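Local structure of uncharacterized protein (Bacteroides caccae, 4L7A) at residues 57-68 against 121-129. The protein is of unknown function but is probably a zinc-dependent metallopeptidase of the MA clan. Sequence-based numbering, arbitrary orientation.
Sequences TDFWLSVKLAKI and YMGNWLDLT
Where strand 115-122 of the mixed sheet ends and the chain turns toward helix 131-153, the first turns of helix 59-81 pack on the strand end through Met122, a selenomethionine, and on the loop that follows through Leu126 and Leu128. The Met122 chain is bent at chi2 and chi3 (70° and 81°), and its methyl CE reaches the helix start, 3.4 Å from Ser62 OG and 3.8 Å from Leu61 CG. That end of the helix is capped: Asp58 OD1 accepts from Leu61 N, which meets it from above the carboxylate plane, while Asp58 O takes Ser62 N and Ser62 OG on opposite faces. One water accepts from Asp58 N and donates to Met122 O, a polar bridge between the segments.

In Leu61 a chi1 of -178° swings CG beside the carbonyl carbon and toward segment 121-129, where the side chain slides past Met122 in the opposite direction and its methyls part. CD2 presses on the backbone of the type I turn 123-126, 3.3 Å from Gly123 C, and CD1 meets Leu128 CD1 at 3.8 Å. Leu128 lies across the helix face, with CD1 also 3.7 Å from Lys64 CD and CB 3.9 Å from Ile68 CD1. Leu65 spans Met122 and Leu128, CD1 3.5 Å from Met122 CG and CD2 against Leu128 CD2. An alanine at Leu61 would probably leave the Gly123 backbone without its methyl and Leu128 CD1 with one apolar neighbour fewer, opening a gap beside Met122 CE.

No direct hydrogen bond links the segments; apart from the water bridge, the helix is held to the strand end and following loop mainly by apolar packing, with the Asp58 cap taking up the Leu61 N-H.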
ATOM      1  N   THR A  57       5.809   5.744 -20.390  1.00 26.22           N
ATOM      2  CA  THR A  57       6.287   5.543 -19.038  1.00 26.48           C
ATOM      3  C   THR A  57       7.645   6.203 -18.913  1.00 27.18           C
ATOM      4  O   THR A  57       8.551   5.840 -19.628  1.00 27.72           O
ATOM      5  CB  THR A  57       6.381   4.022 -18.762  1.00 26.27           C
ATOM      6  OG1 THR A  57       5.058   3.447 -18.962  1.00 26.56           O
ATOM      7  CG2 THR A  57       6.857   3.739 -17.358  1.00 24.66           C
ATOM      8  N   ASP A  58       7.782   7.164 -17.997  1.00 26.56           N
ATOM      9  CA  ASP A  58       9.027   7.934 -17.800  1.00 25.77           C
ATOM     10  C   ASP A  58      10.065   7.036 -17.119  1.00 24.71           C
ATOM     11  O   ASP A  58       9.838   6.546 -16.015  1.00 22.96           O
ATOM     12  CB  ASP A  58       8.649   9.155 -16.935  1.00 27.66           C
ATOM     13  CG  ASP A  58       9.848  10.039 -16.477  1.00 30.62           C
ATOM     14  OD1 ASP A  58      11.003   9.605 -16.304  1.00 29.03           O
ATOM     15  OD2 ASP A  58       9.559  11.232 -16.168  1.00 34.50           O
ATOM     16  N   PHE A  59      11.211   6.833 -17.761  1.00 22.44           N
ATOM     17  CA  PHE A  59      12.207   5.912 -17.251  1.00 21.63           C
ATOM     18  C   PHE A  59      12.841   6.307 -15.903  1.00 21.90           C
ATOM     19  O   PHE A  59      12.848   5.517 -14.983  1.00 19.25           O
ATOM     20  CB  PHE A  59      13.337   5.728 -18.247  1.00 22.15           C
ATOM     21  CG  PHE A  59      14.469   4.844 -17.731  1.00 22.65           C
ATOM     22  CD1 PHE A  59      14.392   3.453 -17.865  1.00 22.52           C
ATOM     23  CD2 PHE A  59      15.584   5.385 -17.144  1.00 22.10           C
ATOM     24  CE1 PHE A  59      15.435   2.617 -17.437  1.00 23.23           C
ATOM     25  CE2 PHE A  59      16.637   4.561 -16.720  1.00 23.05           C
ATOM     26  CZ  PHE A  59      16.556   3.161 -16.878  1.00 22.94           C
ATOM     27  N   TRP A  60      13.396   7.499 -15.801  1.00 21.99           N
ATOM     28  CA  TRP A  60      14.055   7.901 -14.567  1.00 23.67           C
ATOM     29  C   TRP A  60      13.046   8.076 -13.401  1.00 22.99           C
ATOM     30  O   TRP A  60      13.373   7.854 -12.238  1.00 21.53           O
ATOM     31  CB  TRP A  60      14.898   9.157 -14.789  1.00 24.11           C
ATOM     32  CG  TRP A  60      16.043   8.845 -15.639  1.00 24.49           C
ATOM     33  CD1 TRP A  60      16.208   9.202 -16.937  1.00 25.34           C
ATOM     34  CD2 TRP A  60      17.221   8.104 -15.264  1.00 25.03           C
ATOM     35  NE1 TRP A  60      17.392   8.732 -17.401  1.00 26.05           N
ATOM     36  CE2 TRP A  60      18.022   8.009 -16.411  1.00 26.07           C
ATOM     37  CE3 TRP A  60      17.642   7.475 -14.096  1.00 24.68           C
ATOM     38  CZ2 TRP A  60      19.249   7.342 -16.418  1.00 25.87           C
ATOM     39  CZ3 TRP A  60      18.846   6.791 -14.101  1.00 27.18           C
ATOM     40  CH2 TRP A  60      19.655   6.744 -15.256  1.00 26.60           C
ATOM     41  N   LEU A  61      11.815   8.390 -13.719  1.00 21.44           N
ATOM     42  CA  LEU A  61      10.813   8.327 -12.682  1.00 22.82           C
ATOM     43  C   LEU A  61      10.490   6.852 -12.229  1.00 22.87           C
ATOM     44  O   LEU A  61      10.199   6.617 -11.046  1.00 23.00           O
ATOM     45  CB  LEU A  61       9.543   9.042 -13.139  1.00 22.98           C
ATOM     46  CG  LEU A  61       8.385   9.105 -12.116  1.00 23.15           C
ATOM     47  CD1 LEU A  61       8.849   9.782 -10.823  1.00 24.80           C
ATOM     48  CD2 LEU A  61       7.239   9.879 -12.759  1.00 22.71           C
ATOM     49  N   SER A  62      10.557   5.891 -13.156  1.00 21.74           N
ATOM     50  CA  SER A  62      10.373   4.482 -12.803  1.00 21.69           C
ATOM     51  C   SER A  62      11.462   4.020 -11.838  1.00 21.04           C
ATOM     52  O   SER A  62      11.198   3.275 -10.933  1.00 21.76           O
ATOM     53  CB  SER A  62      10.383   3.576 -14.018  1.00 21.89           C
ATOM     54  OG  SER A  62       9.276   3.904 -14.849  1.00 22.32           O
ATOM     55  N   VAL A  63      12.685   4.476 -12.053  1.00 21.73           N
ATOM     56  CA  VAL A  63      13.798   4.158 -11.195  1.00 21.45           C
ATOM     57  C   VAL A  63      13.571   4.722  -9.790  1.00 21.78           C
ATOM     58  O   VAL A  63      13.822   4.033  -8.768  1.00 21.37           O
ATOM     59  CB  VAL A  63      15.108   4.728 -11.771  1.00 21.53           C
ATOM     60  CG1 VAL A  63      16.263   4.482 -10.820  1.00 21.65           C
ATOM     61  CG2 VAL A  63      15.422   4.093 -13.110  1.00 21.82           C
ATOM     62  N   LYS A  64      13.108   5.969  -9.716  1.00 22.11           N
ATOM     63  CA  LYS A  64      12.866   6.603  -8.421  1.00 22.84           C
ATOM     64  C   LYS A  64      11.821   5.841  -7.675  1.00 21.52           C
ATOM     65  O   LYS A  64      12.024   5.505  -6.517  1.00 21.98           O
ATOM     66  CB  LYS A  64      12.415   8.042  -8.593  1.00 24.50           C
ATOM     67  CG  LYS A  64      13.532   8.886  -9.169  1.00 26.16           C
ATOM     68  CD  LYS A  64      13.235  10.358  -9.113  1.00 28.96           C
ATOM     69  CE  LYS A  64      14.217  11.094  -9.971  1.00 32.94           C
ATOM     70  NZ  LYS A  64      13.900  12.508  -9.855  1.00 37.39           N
ATOM     71  N   LEU A  65      10.729   5.513  -8.357  1.00 20.80           N
ATOM     72  CA  LEU A  65       9.632   4.776  -7.717  1.00 22.27           C
ATOM     73  C   LEU A  65      10.022   3.369  -7.275  1.00 22.53           C
ATOM     74  O   LEU A  65       9.646   2.952  -6.194  1.00 20.27           O
ATOM     75  CB  LEU A  65       8.429   4.687  -8.628  1.00 23.02           C
ATOM     76  CG  LEU A  65       7.632   5.961  -8.591  1.00 25.00           C
ATOM     77  CD1 LEU A  65       6.652   5.976  -9.753  1.00 26.64           C
ATOM     78  CD2 LEU A  65       6.855   6.031  -7.266  1.00 24.67           C
ATOM     79  N   ALA A  66      10.827   2.661  -8.077  1.00 20.53           N
ATOM     80  CA  ALA A  66      11.279   1.352  -7.652  1.00 20.83           C
ATOM     81  C   ALA A  66      12.078   1.451  -6.377  1.00 19.17           C
ATOM     82  O   ALA A  66      11.979   0.578  -5.524  1.00 20.34           O
ATOM     83  CB  ALA A  66      12.101   0.708  -8.705  1.00 22.48           C
ATOM     84  N   LYS A  67      12.846   2.495  -6.211  1.00 19.54           N
ATOM     85  CA  LYS A  67      13.658   2.642  -4.990  1.00 20.52           C
ATOM     86  C   LYS A  67      12.825   3.132  -3.790  1.00 20.45           C
ATOM     87  O   LYS A  67      13.089   2.742  -2.636  1.00 20.80           O
ATOM     88  CB  LYS A  67      14.823   3.613  -5.200  1.00 21.71           C
ATOM     89  CG  LYS A  67      15.859   3.141  -6.194  1.00 22.66           C
ATOM     90  CD  LYS A  67      17.139   3.935  -6.077  1.00 24.20           C
ATOM     91  CE  LYS A  67      18.271   3.319  -6.959  1.00 24.98           C
ATOM     92  NZ  LYS A  67      19.467   4.161  -6.829  1.00 26.63           N
ATOM     93  N   ILE A  68      11.856   4.004  -4.050  1.00 19.66           N
ATOM     94  CA  ILE A  68      10.984   4.506  -2.989  1.00 20.06           C
ATOM     95  C   ILE A  68      10.105   3.370  -2.433  1.00 21.16           C
ATOM     96  O   ILE A  68       9.933   3.221  -1.196  1.00 19.37           O
ATOM     97  CB  ILE A  68      10.185   5.685  -3.495  1.00 20.29           C
ATOM     98  CG1 ILE A  68      11.176   6.844  -3.730  1.00 20.52           C
ATOM     99  CG2 ILE A  68       9.134   6.101  -2.503  1.00 20.03           C
ATOM    100  CD1 ILE A  68      10.551   8.096  -4.350  1.00 20.86           C
ATOM    101  N   TYR A 121       0.018   3.871 -11.663  1.00 19.38           N
ATOM    102  CA  TYR A 121       0.002   4.885 -12.678  1.00 21.04           C
ATOM    103  C   TYR A 121       0.793   6.067 -12.125  1.00 21.17           C
ATOM    104  O   TYR A 121       0.543   6.555 -10.997  1.00 19.32           O
ATOM    105  CB  TYR A 121      -1.456   5.256 -13.039  1.00 22.04           C
ATOM    106  CG  TYR A 121      -2.140   4.138 -13.755  1.00 24.27           C
ATOM    107  CD1 TYR A 121      -2.813   3.140 -13.094  1.00 26.46           C
ATOM    108  CD2 TYR A 121      -2.116   4.082 -15.150  1.00 29.99           C
ATOM    109  CE1 TYR A 121      -3.418   2.089 -13.807  1.00 26.77           C
ATOM    110  CE2 TYR A 121      -2.719   3.079 -15.851  1.00 29.01           C
ATOM    111  CZ  TYR A 121      -3.348   2.067 -15.186  1.00 28.88           C
ATOM    112  OH  TYR A 121      -3.944   1.084 -15.967  1.00 31.44           O
HETATM  113  N   MSE A 122       1.738   6.535 -12.937  1.00 20.37           N
HETATM  114  CA  MSE A 122       2.649   7.583 -12.521  1.00 21.79           C
HETATM  115  C   MSE A 122       3.016   8.557 -13.627  1.00 21.70           C
HETATM  116  O   MSE A 122       2.845   8.264 -14.780  1.00 22.34           O
HETATM  117  CB  MSE A 122       3.970   6.992 -11.938  1.00 22.72           C
HETATM  118  CG  MSE A 122       4.408   5.670 -12.486  1.00 25.21           C
HETATM  119 SE   MSE A 122       5.068   5.616 -14.341  0.75 28.31          SE
HETATM  120  CE  MSE A 122       6.894   6.228 -14.084  1.00 28.03           C
ATOM    121  N   GLY A 123       3.576   9.690 -13.225  1.00 22.37           N
ATOM    122  CA  GLY A 123       4.044  10.726 -14.146  1.00 23.50           C
ATOM    123  C   GLY A 123       4.626  11.852 -13.318  1.00 23.83           C
ATOM    124  O   GLY A 123       4.574  11.815 -12.091  1.00 21.38           O
ATOM    125  N   ASN A 124       5.232  12.821 -13.940  1.00 25.39           N
ATOM    126  CA  ASN A 124       5.979  13.774 -13.116  1.00 31.21           C
ATOM    127  C   ASN A 124       5.048  14.844 -12.487  1.00 29.77           C
ATOM    128  O   ASN A 124       5.543  15.783 -11.898  1.00 31.96           O
ATOM    129  CB  ASN A 124       7.202  14.353 -13.855  1.00 34.03           C
ATOM    130  CG  ASN A 124       6.809  15.147 -15.047  1.00 40.16           C
ATOM    131  OD1 ASN A 124       5.616  15.359 -15.307  1.00 40.78           O
ATOM    132  ND2 ASN A 124       7.803  15.640 -15.781  1.00 46.06           N
ATOM    133  N   TRP A 125       3.715  14.663 -12.598  1.00 27.49           N
ATOM    134  CA  TRP A 125       2.772  15.331 -11.691  1.00 27.01           C
ATOM    135  C   TRP A 125       2.979  14.885 -10.218  1.00 28.31           C
ATOM    136  O   TRP A 125       2.409  15.476  -9.310  1.00 30.75           O
ATOM    137  CB  TRP A 125       1.309  15.075 -12.070  1.00 25.01           C
ATOM    138  CG  TRP A 125       1.008  13.640 -12.397  1.00 25.08           C
ATOM    139  CD1 TRP A 125       1.034  13.063 -13.664  1.00 23.91           C
ATOM    140  CD2 TRP A 125       0.668  12.571 -11.491  1.00 23.54           C
ATOM    141  NE1 TRP A 125       0.727  11.733 -13.570  1.00 23.76           N
ATOM    142  CE2 TRP A 125       0.474  11.407 -12.269  1.00 22.02           C
ATOM    143  CE3 TRP A 125       0.523  12.480 -10.107  1.00 22.74           C
ATOM    144  CZ2 TRP A 125       0.171  10.179 -11.709  1.00 22.04           C
ATOM    145  CZ3 TRP A 125       0.188  11.253  -9.557  1.00 22.65           C
ATOM    146  CH2 TRP A 125       0.020  10.119 -10.359  1.00 21.80           C
ATOM    147  N   LEU A 126       3.717  13.798  -9.998  1.00 26.78           N
ATOM    148  CA  LEU A 126       3.986  13.280  -8.664  1.00 27.66           C
ATOM    149  C   LEU A 126       4.959  14.172  -7.871  1.00 28.31           C
ATOM    150  O   LEU A 126       5.964  14.552  -8.395  1.00 28.08           O
ATOM    151  CB  LEU A 126       4.663  11.906  -8.755  1.00 27.97           C
ATOM    152  CG  LEU A 126       3.858  10.624  -8.773  1.00 27.92           C
ATOM    153  CD1 LEU A 126       4.799   9.427  -9.119  1.00 27.34           C
ATOM    154  CD2 LEU A 126       3.204  10.453  -7.400  1.00 29.63           C
ATOM    155  N   ASP A 127       4.665  14.450  -6.603  1.00 27.79           N
ATOM    156  CA  ASP A 127       5.644  15.017  -5.712  1.00 30.29           C
ATOM    157  C   ASP A 127       6.138  13.886  -4.776  1.00 31.51           C
ATOM    158  O   ASP A 127       5.491  13.551  -3.783  1.00 29.77           O
ATOM    159  CB  ASP A 127       5.028  16.157  -4.904  1.00 32.54           C
ATOM    160  CG  ASP A 127       6.013  16.778  -3.917  1.00 33.83           C
ATOM    161  OD1 ASP A 127       7.182  16.332  -3.829  1.00 33.63           O
ATOM    162  OD2 ASP A 127       5.601  17.709  -3.204  1.00 37.98           O
ATOM    163  N   LEU A 128       7.314  13.348  -5.072  1.00 29.89           N
ATOM    164  CA  LEU A 128       7.736  12.073  -4.477  1.00 28.79           C
ATOM    165  C   LEU A 128       8.058  12.128  -2.992  1.00 28.38           C
ATOM    166  O   LEU A 128       7.975  11.107  -2.295  1.00 26.14           O
ATOM    167  CB  LEU A 128       8.940  11.509  -5.221  1.00 28.42           C
ATOM    168  CG  LEU A 128       8.712  11.150  -6.683  1.00 29.46           C
ATOM    169  CD1 LEU A 128      10.041  11.034  -7.394  1.00 32.13           C
ATOM    170  CD2 LEU A 128       7.949   9.848  -6.795  1.00 30.22           C
ATOM    171  N   THR A 129       8.376  13.318  -2.516  1.00 28.36           N
ATOM    172  CA  THR A 129       8.650  13.515  -1.127  1.00 28.87           C
ATOM    173  C   THR A 129       7.377  13.890  -0.337  1.00 29.91           C
ATOM    174  O   THR A 129       7.473  14.013   0.859  1.00 30.02           O
ATOM    175  CB  THR A 129       9.728  14.600  -0.906  1.00 30.03           C
ATOM    176  OG1 THR A 129       9.261  15.838  -1.461  1.00 32.41           O
ATOM    177  CG2 THR A 129      11.049  14.181  -1.555  1.00 31.53           C
TER
HETATM  178  O   HOH W   1       5.494   8.227 -16.560  1.00 26.80           O